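CalG4 (Micromonospora echinospora, PDB 3IA7) is a GT-B-fold protein with two Rossmann-like domains, its C-terminal part related to the erythromycin biosynthesis protein CIII. Local coordinates at residues 7-12 / 33-38; 11-16 / 55-60; 85-90 / 112-117; 93-98 / 120-125; 106-111 / 125-130. One frame throughout, in Å; residues are numbered along the deposited sequence.

Contact 1 (7-12 / 33-38); sequences ILFANV and HRITYV
Phe-9 and Tyr-37 meet through the root of one side chain and the ring of the other: Phe-9 CB lies 3.4 Å from Tyr-37 CD1. Their rings are nearly parallel, planes 11° apart, but slid so far that they barely overlap. Ile-35 CG2 reaches the same phenyl group, 3.6 Å from Phe-9 CD1. With CG anti to its backbone N (chi1 -165°), the Tyr-37 ring starts out beside its own carbonyl carbon and runs alongside Asn-11. Asn-11 ND2 donates to Tyr-37 OH at 3.0 Å, the oxygen lying 16° out of the amide plane. On the other face of the sheet Leu-8 CD1 packs on Thr-36 CG2 (3.6 Å) and, a little further off, on Val-38 CG2.

The backbones that carry these groups are two parallel strands. Ile-7 and Phe-9 each give their N-H and their carbonyl to the neighbouring strand, from Ile-7 N to Arg-34 O (2.7 Å) through to Val-38 N to Phe-9 O (2.8 Å). Ser-21 OG also bonds the Tyr-37 hydroxyl, and His-17 O takes a second bond from Asn-11 ND2. Both belong to helix 15-30, the connection of this beta-alpha-beta unit, whose Val-25 and Leu-28 cover the side of Phe-9, Ile-35 and Tyr-37. Helix 75-98 lies across the opposite face, with Ile-90 on Ala-10 and Val-38, while strand 105-109 continues the sheet beyond strand 6-10.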
# COMPACT_ATOMS: atom_id res chain seq x y z
N ILE A 7 -3.49 22.56 5.34
CA ILE A 7 -2.16 22.27 4.86
C ILE A 7 -2.19 22.16 3.34
O ILE A 7 -2.96 21.36 2.80
CB ILE A 7 -1.63 20.95 5.50
CG1 ILE A 7 -1.56 21.10 7.05
CG2 ILE A 7 -0.24 20.66 4.88
CD1 ILE A 7 -1.01 19.86 7.79
N LEU A 8 -1.39 22.97 2.65
CA LEU A 8 -1.36 22.88 1.18
C LEU A 8 -0.13 22.11 0.69
O LEU A 8 1.00 22.38 1.15
CB LEU A 8 -1.40 24.26 0.55
CG LEU A 8 -1.06 24.24 -0.95
CD1 LEU A 8 -2.34 23.90 -1.70
CD2 LEU A 8 -0.55 25.59 -1.38
N PHE A 9 -0.36 21.15 -0.20
CA PHE A 9 0.74 20.45 -0.87
C PHE A 9 0.88 20.98 -2.29
O PHE A 9 -0.06 21.02 -3.06
CB PHE A 9 0.46 18.94 -0.97
CG PHE A 9 0.71 18.19 0.28
CD1 PHE A 9 -0.04 18.42 1.44
CD2 PHE A 9 1.67 17.18 0.30
CE1 PHE A 9 0.20 17.68 2.62
CE2 PHE A 9 1.91 16.42 1.47
CZ PHE A 9 1.17 16.69 2.64
N ALA A 10 2.07 21.41 -2.63
CA ALA A 10 2.39 21.79 -4.03
C ALA A 10 3.31 20.72 -4.62
O ALA A 10 4.44 20.50 -4.10
CB ALA A 10 3.08 23.17 -4.06
N ASN A 11 2.87 20.08 -5.71
CA ASN A 11 3.66 19.04 -6.33
C ASN A 11 3.56 19.10 -7.86
O ASN A 11 2.60 19.68 -8.41
CB ASN A 11 3.23 17.63 -5.86
CG ASN A 11 4.41 16.60 -5.87
OD1 ASN A 11 5.46 16.80 -6.50
ND2 ASN A 11 4.25 15.55 -5.10
N VAL A 12 4.56 18.55 -8.52
CA VAL A 12 4.55 18.45 -9.97
C VAL A 12 3.77 17.16 -10.34
O VAL A 12 3.55 16.29 -9.50
CB VAL A 12 5.99 18.47 -10.56
CG1 VAL A 12 6.77 17.29 -10.07
CG2 VAL A 12 5.96 18.44 -12.12
N HIS A 33 -6.68 17.18 9.66
CA HIS A 33 -6.20 18.32 8.86
C HIS A 33 -6.89 18.42 7.50
O HIS A 33 -7.19 17.40 6.88
CB HIS A 33 -4.68 18.31 8.73
CG HIS A 33 -3.99 18.25 10.06
ND1 HIS A 33 -4.21 19.20 11.04
CD2 HIS A 33 -3.19 17.31 10.63
CE1 HIS A 33 -3.54 18.87 12.13
NE2 HIS A 33 -2.89 17.74 11.89
N ARG A 34 -7.16 19.65 7.09
CA ARG A 34 -7.71 19.96 5.78
C ARG A 34 -6.54 20.04 4.80
O ARG A 34 -5.63 20.91 4.96
CB ARG A 34 -8.42 21.32 5.82
CG ARG A 34 -8.95 21.73 4.45
CD ARG A 34 -9.58 23.10 4.47
NE ARG A 34 -9.90 23.49 3.10
CZ ARG A 34 -10.26 24.72 2.75
NH1 ARG A 34 -10.31 25.70 3.66
NH2 ARG A 34 -10.56 24.98 1.48
N ILE A 35 -6.51 19.13 3.83
CA ILE A 35 -5.44 19.08 2.86
C ILE A 35 -5.90 19.53 1.48
O ILE A 35 -6.92 19.05 0.95
CB ILE A 35 -4.82 17.64 2.72
CG1 ILE A 35 -4.66 16.94 4.08
CG2 ILE A 35 -3.51 17.70 1.82
CD1 ILE A 35 -3.65 17.71 5.05
N THR A 36 -5.18 20.52 0.93
CA THR A 36 -5.42 20.96 -0.42
C THR A 36 -4.16 20.57 -1.19
O THR A 36 -3.06 20.65 -0.64
CB THR A 36 -5.64 22.47 -0.46
OG1 THR A 36 -6.82 22.81 0.32
CG2 THR A 36 -5.83 22.98 -1.90
N TYR A 37 -4.31 20.17 -2.44
CA TYR A 37 -3.20 19.55 -3.13
C TYR A 37 -3.22 20.03 -4.59
O TYR A 37 -4.23 19.82 -5.30
CB TYR A 37 -3.30 18.01 -3.02
CG TYR A 37 -2.01 17.24 -3.39
CD1 TYR A 37 -1.37 16.45 -2.45
CD2 TYR A 37 -1.51 17.24 -4.69
CE1 TYR A 37 -0.22 15.74 -2.76
CE2 TYR A 37 -0.33 16.53 -5.03
CZ TYR A 37 0.31 15.79 -4.04
OH TYR A 37 1.43 15.04 -4.35
N VAL A 38 -2.11 20.68 -5.01
CA VAL A 38 -1.99 21.15 -6.39
C VAL A 38 -1.44 20.05 -7.30
O VAL A 38 -0.30 19.52 -7.11
CB VAL A 38 -1.10 22.44 -6.48
CG1 VAL A 38 -1.01 23.00 -7.94
CG2 VAL A 38 -1.59 23.54 -5.46
O HOH W 1 1.11 16.97 -8.50

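Contact 2 (11-16 / 55-60); sequences NVQGHG and VLYKSE
Gln-13 and Tyr-57 are joined by a hydrogen bond: Gln-13 N donates to Tyr-57 OH at 3.1 Å, approaching at the ring edge near its plane; the bond is bent, with 141° at the hydrogen. The phenol oxygen has a second partner in Glu-86 OE2 of helix 75-98, which also bonds Ser-59 OG. At the tip of the Gln-13 side chain, OE1 is hydrogen-bonded to Thr-40 OG1.

Van der Waals contacts from Val-12 and Gln-13 flank that phenol oxygen. Val-12 CA is 3.5 Å from Tyr-57 OH, and Val-12 CG2 is 3.6 Å from it. Gln-13 CG lies 3.8 Å from the same Tyr-57 OH. Chi1 of 62° sets Gln-13 CG between its backbone N and carbonyl carbon; beyond CG the chain is extended and runs past the tyrosine toward Ser-59. There the amide packs on the serine, Gln-13 NE2 standing 3.4 Å from Ser-59 CB. The amide and tyrosine planes are 70° apart. Further back along the ring, Asn-11 O lies 3.7 Å from Tyr-57 CE2.

The contact joins the loop that leaves the first strand of the sheet, just ahead of helix 15-30, to the chain leaving edge strand 53-56. Since Tyr-57 OH accepts from a backbone N-H and also bonds a carboxylate, the polar tip of a buried ring is engaged by two partners, which probably restricts how its hydroxyl can turn.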
# COMPACT_ATOMS: atom_id res chain seq x y z
N ASN A 11 2.87 20.08 -5.71
CA ASN A 11 3.66 19.04 -6.33
C ASN A 11 3.56 19.10 -7.86
O ASN A 11 2.60 19.68 -8.41
CB ASN A 11 3.23 17.63 -5.86
CG ASN A 11 4.41 16.60 -5.87
OD1 ASN A 11 5.46 16.80 -6.50
ND2 ASN A 11 4.25 15.55 -5.10
N VAL A 12 4.56 18.55 -8.52
CA VAL A 12 4.55 18.45 -9.97
C VAL A 12 3.77 17.16 -10.34
O VAL A 12 3.55 16.29 -9.50
CB VAL A 12 5.99 18.47 -10.56
CG1 VAL A 12 6.77 17.29 -10.07
CG2 VAL A 12 5.96 18.44 -12.12
N GLN A 13 3.33 17.04 -11.58
CA GLN A 13 2.67 15.80 -11.95
C GLN A 13 3.75 14.73 -12.17
O GLN A 13 4.91 15.04 -12.40
CB GLN A 13 1.71 16.01 -13.13
CG GLN A 13 2.34 16.44 -14.36
CD GLN A 13 1.48 16.20 -15.62
OE1 GLN A 13 0.26 15.81 -15.59
NE2 GLN A 13 2.12 16.47 -16.74
N GLY A 14 3.38 13.47 -12.09
CA GLY A 14 4.34 12.42 -12.35
C GLY A 14 4.33 11.48 -11.16
O GLY A 14 4.34 11.91 -9.98
N HIS A 15 4.30 10.20 -11.49
CA HIS A 15 4.09 9.18 -10.53
C HIS A 15 5.18 9.27 -9.44
O HIS A 15 4.89 9.10 -8.24
CB HIS A 15 4.11 7.81 -11.20
CG HIS A 15 4.15 6.67 -10.24
ND1 HIS A 15 3.07 6.31 -9.46
CD2 HIS A 15 5.17 5.86 -9.87
CE1 HIS A 15 3.40 5.30 -8.68
NE2 HIS A 15 4.68 5.01 -8.90
N GLY A 16 6.42 9.49 -9.88
CA GLY A 16 7.58 9.47 -9.00
C GLY A 16 7.58 10.59 -7.97
O GLY A 16 8.25 10.49 -6.95
N VAL A 55 -6.49 21.38 -6.31
CA VAL A 55 -6.38 22.62 -7.07
C VAL A 55 -5.65 22.20 -8.35
O VAL A 55 -4.48 21.74 -8.31
CB VAL A 55 -5.53 23.67 -6.32
CG1 VAL A 55 -5.11 24.85 -7.31
CG2 VAL A 55 -6.32 24.21 -5.10
N LEU A 56 -6.32 22.32 -9.49
CA LEU A 56 -5.68 21.91 -10.77
C LEU A 56 -4.75 22.97 -11.34
O LEU A 56 -5.02 24.19 -11.22
CB LEU A 56 -6.74 21.64 -11.86
CG LEU A 56 -7.72 20.51 -11.53
CD1 LEU A 56 -8.80 20.48 -12.63
CD2 LEU A 56 -6.97 19.20 -11.48
N TYR A 57 -3.65 22.50 -11.94
CA TYR A 57 -2.81 23.36 -12.75
C TYR A 57 -2.61 22.66 -14.10
O TYR A 57 -2.83 21.44 -14.24
CB TYR A 57 -1.47 23.69 -12.00
CG TYR A 57 -0.35 22.66 -12.17
CD1 TYR A 57 0.64 22.83 -13.17
CD2 TYR A 57 -0.29 21.51 -11.37
CE1 TYR A 57 1.68 21.89 -13.31
CE2 TYR A 57 0.76 20.59 -11.52
CZ TYR A 57 1.74 20.81 -12.48
OH TYR A 57 2.75 19.86 -12.68
N LYS A 58 -2.21 23.47 -15.08
CA LYS A 58 -1.91 23.02 -16.41
C LYS A 58 -0.40 22.88 -16.55
O LYS A 58 0.36 23.85 -16.42
CB LYS A 58 -2.41 24.06 -17.42
CG LYS A 58 -1.88 23.82 -18.84
CD LYS A 58 -2.67 22.74 -19.53
CE LYS A 58 -2.33 22.71 -21.04
NZ LYS A 58 -2.96 21.46 -21.61
N SER A 59 0.03 21.65 -16.81
CA SER A 59 1.45 21.36 -16.94
C SER A 59 2.02 21.77 -18.26
O SER A 59 1.44 21.48 -19.33
CB SER A 59 1.71 19.86 -16.73
OG SER A 59 3.09 19.57 -16.74
N GLU A 60 3.19 22.39 -18.17
CA GLU A 60 4.04 22.65 -19.35
C GLU A 60 4.37 21.39 -20.14
O GLU A 60 4.62 21.44 -21.34
CB GLU A 60 5.33 23.36 -18.94
CG GLU A 60 5.08 24.73 -18.33
CD GLU A 60 4.68 25.78 -19.38
OE1 GLU A 60 5.37 25.92 -20.40
OE2 GLU A 60 3.66 26.46 -19.16

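Contact 3 (85-90 / 112-117); sequences RENVAI and PFIAGR
Two torsions near -90° (chi1 -89°, chi2 -93°) bring Asn-87 onto the start of helix 113-123: the first carries CG toward Pro-112 and Ile-114, the second turns OD1 to the backbone of that first turn. Ala-115 N donates to Asn-87 OD1 at 3.1 Å in an almost straight bond, in the plane of the carboxamide and on a lone pair. The oxygen is packed closely, with Pro-112 CA 3.1 Å from Asn-87 OD1 and Ile-114 CB 3.4 Å from it. An acceptor placed at the N-terminal turn of a helix probably gains from the helix dipole. ND2 bonds Tyr-83 O of its own helix, and more weakly Phe-111 O, just ahead of helix 113-123.

One turn on, Ile-90 supplies the apolar part. Its CD1 touches Pro-112 CB at 3.8 Å, and Ile-90 CG2, anti to the backbone N, faces Ala-115 CB at 4.0 Å. The alanine also meets backbone: Ala-115 CB is 3.3 Å from Asn-87 O. The two helical segments run in roughly the same direction, their axes 8.1 Å apart and crossing at -34°.

Both helices lie on one side of the parallel sheet. Phe-113 rests on Tyr-108 of strand 105-109 beneath, Ile-90 reaches Tyr-57, and Leu-168 of helix 159-170 packs on Val-88 and Ile-114.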
# COMPACT_ATOMS: atom_id res chain seq x y z
N ARG A 85 9.05 27.54 -15.88
CA ARG A 85 7.65 27.72 -16.26
C ARG A 85 6.72 26.79 -15.48
O ARG A 85 5.63 27.21 -15.07
CB ARG A 85 7.40 27.56 -17.75
CG ARG A 85 8.01 28.66 -18.64
CD ARG A 85 7.45 28.62 -20.05
NE ARG A 85 7.70 27.35 -20.73
CZ ARG A 85 8.79 27.07 -21.44
NH1 ARG A 85 9.76 27.97 -21.57
NH2 ARG A 85 8.92 25.88 -22.02
N GLU A 86 7.13 25.55 -15.29
CA GLU A 86 6.32 24.58 -14.53
C GLU A 86 6.17 25.00 -13.07
O GLU A 86 5.06 24.91 -12.49
CB GLU A 86 6.99 23.18 -14.58
CG GLU A 86 6.07 22.04 -14.02
CD GLU A 86 4.93 21.65 -14.95
OE1 GLU A 86 4.56 22.42 -15.86
OE2 GLU A 86 4.38 20.54 -14.75
N ASN A 87 7.28 25.45 -12.45
CA ASN A 87 7.20 26.05 -11.11
C ASN A 87 6.18 27.21 -11.10
O ASN A 87 5.34 27.31 -10.19
CB ASN A 87 8.56 26.56 -10.66
CG ASN A 87 9.35 25.47 -9.95
OD1 ASN A 87 9.30 25.40 -8.73
ND2 ASN A 87 10.02 24.57 -10.71
N VAL A 88 6.29 28.10 -12.08
CA VAL A 88 5.37 29.26 -12.19
C VAL A 88 3.88 28.84 -12.40
O VAL A 88 2.94 29.45 -11.84
CB VAL A 88 5.82 30.26 -13.30
CG1 VAL A 88 4.76 31.34 -13.56
CG2 VAL A 88 7.15 30.94 -12.90
N ALA A 89 3.66 27.79 -13.18
CA ALA A 89 2.31 27.25 -13.40
C ALA A 89 1.65 26.86 -12.07
O ALA A 89 0.49 27.20 -11.82
CB ALA A 89 2.36 26.06 -14.39
N ILE A 90 2.41 26.17 -11.23
CA ILE A 90 1.96 25.71 -9.91
C ILE A 90 1.74 26.88 -8.95
O ILE A 90 0.68 26.98 -8.29
CB ILE A 90 2.99 24.70 -9.30
CG1 ILE A 90 2.94 23.35 -10.10
CG2 ILE A 90 2.71 24.44 -7.77
CD1 ILE A 90 4.17 22.52 -9.94
N PRO A 112 9.06 21.33 -7.60
CA PRO A 112 8.55 22.71 -7.49
C PRO A 112 9.01 23.53 -6.27
O PRO A 112 8.20 24.24 -5.66
CB PRO A 112 7.01 22.49 -7.44
CG PRO A 112 6.90 21.20 -6.60
CD PRO A 112 8.03 20.34 -7.19
N PHE A 113 10.31 23.52 -5.95
CA PHE A 113 10.70 24.19 -4.71
C PHE A 113 10.60 25.71 -4.88
O PHE A 113 10.38 26.38 -3.89
CB PHE A 113 12.11 23.82 -4.26
CG PHE A 113 13.21 24.51 -5.04
CD1 PHE A 113 13.82 25.66 -4.52
CD2 PHE A 113 13.67 24.01 -6.25
CE1 PHE A 113 14.87 26.37 -5.20
CE2 PHE A 113 14.77 24.68 -6.93
CZ PHE A 113 15.36 25.85 -6.38
N ILE A 114 10.78 26.23 -6.11
CA ILE A 114 10.64 27.66 -6.31
C ILE A 114 9.19 28.09 -6.01
O ILE A 114 8.94 29.01 -5.23
CB ILE A 114 11.08 28.11 -7.72
CG1 ILE A 114 12.58 27.76 -7.91
CG2 ILE A 114 10.81 29.61 -7.89
CD1 ILE A 114 13.04 27.75 -9.34
N ALA A 115 8.25 27.38 -6.57
CA ALA A 115 6.82 27.65 -6.26
C ALA A 115 6.56 27.53 -4.79
O ALA A 115 5.91 28.37 -4.19
CB ALA A 115 5.93 26.62 -7.03
N GLY A 116 7.08 26.49 -4.16
CA GLY A 116 6.72 26.28 -2.76
C GLY A 116 7.23 27.37 -1.86
O GLY A 116 6.52 27.87 -1.00
N ARG A 117 8.49 27.72 -2.06
CA ARG A 117 9.14 28.73 -1.22
C ARG A 117 8.57 30.15 -1.50
O ARG A 117 8.44 30.95 -0.58
CB ARG A 117 10.65 28.70 -1.42
CG ARG A 117 11.27 27.38 -0.93
CD ARG A 117 12.79 27.50 -0.93
NE ARG A 117 13.20 28.56 -0.01
CZ ARG A 117 14.32 29.26 -0.13
NH1 ARG A 117 15.19 28.98 -1.08
NH2 ARG A 117 14.57 30.22 0.74

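Contact 4 (93-98 / 120-125)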
# COMPACT_ATOMS: atom_id res chain seq x y z
N ALA A 93 -1.40 28.83 -9.99
CA ALA A 93 -2.65 28.09 -9.72
C ALA A 93 -2.99 28.15 -8.24
O ALA A 93 -4.14 28.30 -7.89
CB ALA A 93 -2.52 26.62 -10.09
N ALA A 94 -1.99 27.94 -7.39
CA ALA A 94 -2.18 27.94 -5.93
C ALA A 94 -2.61 29.33 -5.44
O ALA A 94 -3.54 29.44 -4.65
CB ALA A 94 -0.91 27.56 -5.25
N GLU A 95 -1.95 30.38 -5.94
CA GLU A 95 -2.33 31.76 -5.55
C GLU A 95 -3.75 32.14 -5.99
O GLU A 95 -4.53 32.70 -5.21
CB GLU A 95 -1.33 32.74 -6.08
CG GLU A 95 0.05 32.57 -5.38
CD GLU A 95 0.98 33.74 -5.63
OE1 GLU A 95 0.49 34.85 -5.85
OE2 GLU A 95 2.20 33.61 -5.54
N GLU A 96 -4.09 31.79 -7.23
CA GLU A 96 -5.42 32.07 -7.76
C GLU A 96 -6.48 31.33 -6.92
O GLU A 96 -7.49 31.92 -6.52
CB GLU A 96 -5.49 31.68 -9.25
CG GLU A 96 -6.82 32.02 -9.98
CD GLU A 96 -7.99 31.22 -9.46
OE1 GLU A 96 -7.94 29.97 -9.39
OE2 GLU A 96 -9.02 31.85 -9.10
N ALA A 97 -6.24 30.05 -6.64
CA ALA A 97 -7.19 29.22 -5.89
C ALA A 97 -7.36 29.58 -4.42
O ALA A 97 -8.48 29.53 -3.91
CB ALA A 97 -6.86 27.75 -6.01
N LEU A 98 -6.29 29.92 -3.74
CA LEU A 98 -6.38 30.24 -2.32
C LEU A 98 -6.71 31.74 -2.11
O LEU A 98 -7.37 32.11 -1.14
CB LEU A 98 -5.10 29.82 -1.60
CG LEU A 98 -4.90 28.35 -1.26
CD1 LEU A 98 -5.83 27.89 -0.19
CD2 LEU A 98 -5.03 27.39 -2.48
N ALA A 120 5.14 30.37 0.20
CA ALA A 120 5.43 30.54 1.63
C ALA A 120 5.86 31.98 1.96
O ALA A 120 5.42 32.53 2.97
CB ALA A 120 6.53 29.54 2.07
N ALA A 121 6.70 32.59 1.14
CA ALA A 121 7.07 33.99 1.33
C ALA A 121 5.87 34.94 1.18
O ALA A 121 5.62 35.77 2.06
CB ALA A 121 8.19 34.38 0.35
N ARG A 122 5.14 34.84 0.09
CA ARG A 122 4.03 35.76 -0.17
C ARG A 122 2.92 35.58 0.86
O ARG A 122 2.39 36.56 1.38
CB ARG A 122 3.42 35.61 -1.58
CG ARG A 122 2.18 36.58 -1.79
CD ARG A 122 1.96 36.80 -3.29
NE ARG A 122 3.08 37.51 -3.90
CZ ARG A 122 3.29 37.59 -5.21
NH1 ARG A 122 2.44 37.01 -6.08
NH2 ARG A 122 4.34 38.24 -5.63
N TRP A 123 2.61 34.34 1.19
CA TRP A 123 1.58 34.08 2.19
C TRP A 123 2.03 34.30 3.64
O TRP A 123 1.18 34.35 4.54
CB TRP A 123 1.00 32.67 2.02
CG TRP A 123 0.14 32.49 0.77
CD1 TRP A 123 -0.55 33.45 0.06
CD2 TRP A 123 -0.12 31.26 0.14
NE1 TRP A 123 -1.20 32.88 -1.01
CE2 TRP A 123 -0.98 31.52 -0.96
CE3 TRP A 123 0.28 29.94 0.39
CZ2 TRP A 123 -1.41 30.53 -1.80
CZ3 TRP A 123 -0.18 28.95 -0.44
CH2 TRP A 123 -1.03 29.25 -1.51
N ASP A 124 3.35 34.44 3.84
CA ASP A 124 3.99 34.55 5.17
C ASP A 124 3.64 33.32 6.04
O ASP A 124 3.02 33.44 7.12
CB ASP A 124 3.60 35.89 5.85
CG ASP A 124 4.30 36.09 7.21
OD1 ASP A 124 5.41 35.62 7.41
OD2 ASP A 124 3.72 36.71 8.12
N ARG A 125 4.02 32.16 5.54
CA ARG A 125 3.69 30.88 6.17
C ARG A 125 4.93 30.02 6.22
O ARG A 125 5.79 30.17 5.36
CB ARG A 125 2.57 30.15 5.39
CG ARG A 125 1.20 30.85 5.44
CD ARG A 125 0.70 30.93 6.89
NE ARG A 125 -0.68 31.45 7.01
CZ ARG A 125 -1.02 32.72 7.27
NH1 ARG A 125 -0.10 33.68 7.45
NH2 ARG A 125 -2.31 33.03 7.37
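Arg-122 and Glu-95 form a salt bridge between the ends of two neighbouring helices. Arg-122 NH1 donates to Glu-95 OE1 at 2.9 Å, meeting the syn lone pair of the carboxylate. The groups cross at about a right angle, planes 81° apart, so one nitrogen does the bonding rather than a flat pair. Arg-122 CD also lies 3.5 Å from Glu-95 OE1; at chi3 (-65°) the chain bends, turning NE off the line of the preceding carbons. Tyr-172 serves both charges: its hydroxyl bonds Glu-95 OE2, and its ring makes a cation-pi contact with Arg-122.

Just beyond, helix 113-123 stops in a Schellman motif. Asp-124, with positive phi, is the C-prime residue; Arg-125 N bonds Ala-120 O at 2.9 Å and Asp-124 N bonds Ala-121 O at 3.2 Å.

Trp-123, the residue before, sends its six-membered ring between the helices. Ala-94 O lies in the indole plane, 3.7 Å from Trp-123 CZ2. Leu-98 crosses the indole at about a right angle, Leu-98 CB being 3.8 Å from Trp-123 CZ2. Ala-94 CB adds a looser contact, 4.1 Å from Trp-123 CH2, while Leu-8 of strand 6-10, Pro-102 and Pro-103 also pack against Trp-123.

Contact 5 (106-111 / 125-130); sequences VVYDVF and RPAVRL
Arg-129 lies across the ring of Tyr-108 from its root to its tip. Its CA stands over the centre of one ring face, a CH-pi contact 4.1 Å from the Tyr-108 centroid. Arg-129 CB is then 3.7 Å from Tyr-108 CZ, and Arg-129 CG 3.8 Å from Tyr-108 CE1. At chi3 (-59°) the chain bends, bringing NE back to the phenol: Arg-129 NE and NH2 each donate to Tyr-108 OH at 3.1 Å, a side-on grip by two nitrogens on one atom. The oxygen lies in the guanidinium plane, which is turned 69° from the ring. NH1 points past this pair to Val-110 CG2, 3.9 Å away. Glu-186 OE1 also bonds Tyr-108 OH, so the hydroxyl has three hydrogen-bonding atoms around it, two from Arg-129 and one from Glu-186.

The strands are the two arms of a beta-alpha-beta unit, joined through helix 113-123, and run parallel, with Val-106 opposite Ala-127 and Asp-109 opposite Leu-130. Val-106 and Tyr-108 each use N-H and carbonyl across the pair, Val-106 N reaching Pro-126 O just ahead of the second strand, and Val-110 N extends the series to Leu-130 O.

Ala-127 CB lies in the Tyr-108 ring plane, at its edge, 3.7 Å from Tyr-108 CE2. On the other face of the sheet Val-107 CG1 meets Leu-130 CG at 3.5 Å. Past the strand, Phe-111 N bonds Asp-109 OD2 in an Asx turn; that oxygen also bonds His-17 ND1.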
# COMPACT_ATOMS: atom_id res chain seq x y z
N VAL A 106 2.73 25.32 3.92
CA VAL A 106 2.98 24.93 2.52
C VAL A 106 3.91 23.72 2.54
O VAL A 106 5.00 23.75 3.16
CB VAL A 106 3.64 26.12 1.73
CG1 VAL A 106 4.06 25.73 0.29
CG2 VAL A 106 2.68 27.35 1.72
N VAL A 107 3.49 22.63 1.96
CA VAL A 107 4.38 21.46 1.91
C VAL A 107 4.65 21.33 0.42
O VAL A 107 3.71 21.20 -0.37
CB VAL A 107 3.67 20.21 2.45
CG1 VAL A 107 4.58 18.97 2.30
CG2 VAL A 107 3.27 20.40 3.94
N TYR A 108 5.90 21.41 0.01
CA TYR A 108 6.21 21.32 -1.43
C TYR A 108 7.23 20.23 -1.73
O TYR A 108 8.21 20.00 -0.97
CB TYR A 108 6.75 22.66 -1.95
CG TYR A 108 8.05 23.12 -1.24
CD1 TYR A 108 9.32 22.80 -1.79
CD2 TYR A 108 8.02 23.91 -0.09
CE1 TYR A 108 10.50 23.19 -1.17
CE2 TYR A 108 9.28 24.35 0.56
CZ TYR A 108 10.50 23.95 -0.03
OH TYR A 108 11.72 24.34 0.51
N ASP A 109 7.03 19.57 -2.86
CA ASP A 109 8.06 18.64 -3.34
C ASP A 109 9.24 19.43 -3.85
O ASP A 109 9.11 20.58 -4.28
CB ASP A 109 7.48 17.75 -4.47
CG ASP A 109 8.54 16.82 -5.08
OD1 ASP A 109 8.81 15.80 -4.42
OD2 ASP A 109 9.09 17.12 -6.19
N VAL A 110 10.41 18.81 -3.80
CA VAL A 110 11.65 19.48 -4.25
C VAL A 110 11.64 19.96 -5.71
O VAL A 110 12.20 21.01 -6.01
CB VAL A 110 12.90 18.62 -3.94
CG1 VAL A 110 12.86 17.34 -4.77
CG2 VAL A 110 14.22 19.44 -4.18
N PHE A 111 10.96 19.26 -6.61
CA PHE A 111 10.93 19.73 -8.01
C PHE A 111 10.28 21.15 -8.11
O PHE A 111 10.89 22.09 -8.65
CB PHE A 111 10.25 18.70 -8.90
CG PHE A 111 10.13 19.12 -10.37
CD1 PHE A 111 10.84 18.45 -11.36
CD2 PHE A 111 9.29 20.17 -10.74
CE1 PHE A 111 10.73 18.86 -12.73
CE2 PHE A 111 9.18 20.59 -12.10
CZ PHE A 111 9.89 19.91 -13.07
N ARG A 125 4.02 32.16 5.54
CA ARG A 125 3.69 30.88 6.17
C ARG A 125 4.93 30.02 6.22
O ARG A 125 5.79 30.17 5.36
CB ARG A 125 2.57 30.15 5.39
CG ARG A 125 1.20 30.85 5.44
CD ARG A 125 0.70 30.93 6.89
NE ARG A 125 -0.68 31.45 7.01
CZ ARG A 125 -1.02 32.72 7.27
NH1 ARG A 125 -0.10 33.68 7.45
NH2 ARG A 125 -2.31 33.03 7.37
N PRO A 126 5.01 29.10 7.19
CA PRO A 126 6.10 28.13 7.25
C PRO A 126 5.96 27.12 6.12
O PRO A 126 4.86 26.96 5.53
CB PRO A 126 5.93 27.46 8.63
CG PRO A 126 4.47 27.56 8.90
CD PRO A 126 4.03 28.90 8.28
N ALA A 127 7.07 26.50 5.74
CA ALA A 127 7.04 25.53 4.67
C ALA A 127 7.84 24.30 5.04
O ALA A 127 8.74 24.38 5.88
CB ALA A 127 7.58 26.15 3.32
N VAL A 128 7.46 23.16 4.46
CA VAL A 128 8.14 21.90 4.62
C VAL A 128 8.48 21.41 3.24
O VAL A 128 7.60 21.39 2.37
CB VAL A 128 7.19 20.82 5.23
CG1 VAL A 128 7.83 19.39 5.16
CG2 VAL A 128 6.73 21.20 6.61
N ARG A 129 9.73 20.96 3.05
CA ARG A 129 10.14 20.39 1.80
C ARG A 129 9.97 18.84 1.83
O ARG A 129 10.33 18.17 2.82
CB ARG A 129 11.61 20.73 1.52
CG ARG A 129 12.12 20.07 0.20
CD ARG A 129 13.57 20.57 -0.14
NE ARG A 129 13.59 22.05 -0.30
CZ ARG A 129 14.49 22.73 -0.99
NH1 ARG A 129 15.49 22.09 -1.60
NH2 ARG A 129 14.38 24.06 -1.11
N LEU A 130 9.55 18.29 0.71
CA LEU A 130 9.55 16.83 0.52
C LEU A 130 10.47 16.40 -0.58
O LEU A 130 10.56 17.05 -1.64
CB LEU A 130 8.15 16.35 0.10
CG LEU A 130 6.92 16.68 0.94
CD1 LEU A 130 5.60 16.00 0.24
CD2 LEU A 130 7.03 16.30 2.48

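Overall arrangement
Contacts 1 and 5, centres about 10 Å apart, are adjoining strand pairs of one parallel sheet, joined where Leu-8 O lies 2.6 Å from Val-107 N, a probable hydrogen bond. Contact 2 follows from contact 1 toward the sheet edge, Tyr-37 O lying 2.9 Å from Val-55 N. Contacts 3 and 4 are two levels, centres about 11 Å apart, of the pairing of helices 75-98 and 113-123, which covers one side of that sheet; Leu-8 CD2 meets Trp-123 CZ3 at 3.5 Å. Glu-86 ties contact 3 to contact 2, its OE2 2.6 Å from Ser-59 OG. A bound calcium ion lies about 9 Å from the side chain of Gln-13 in contact 2.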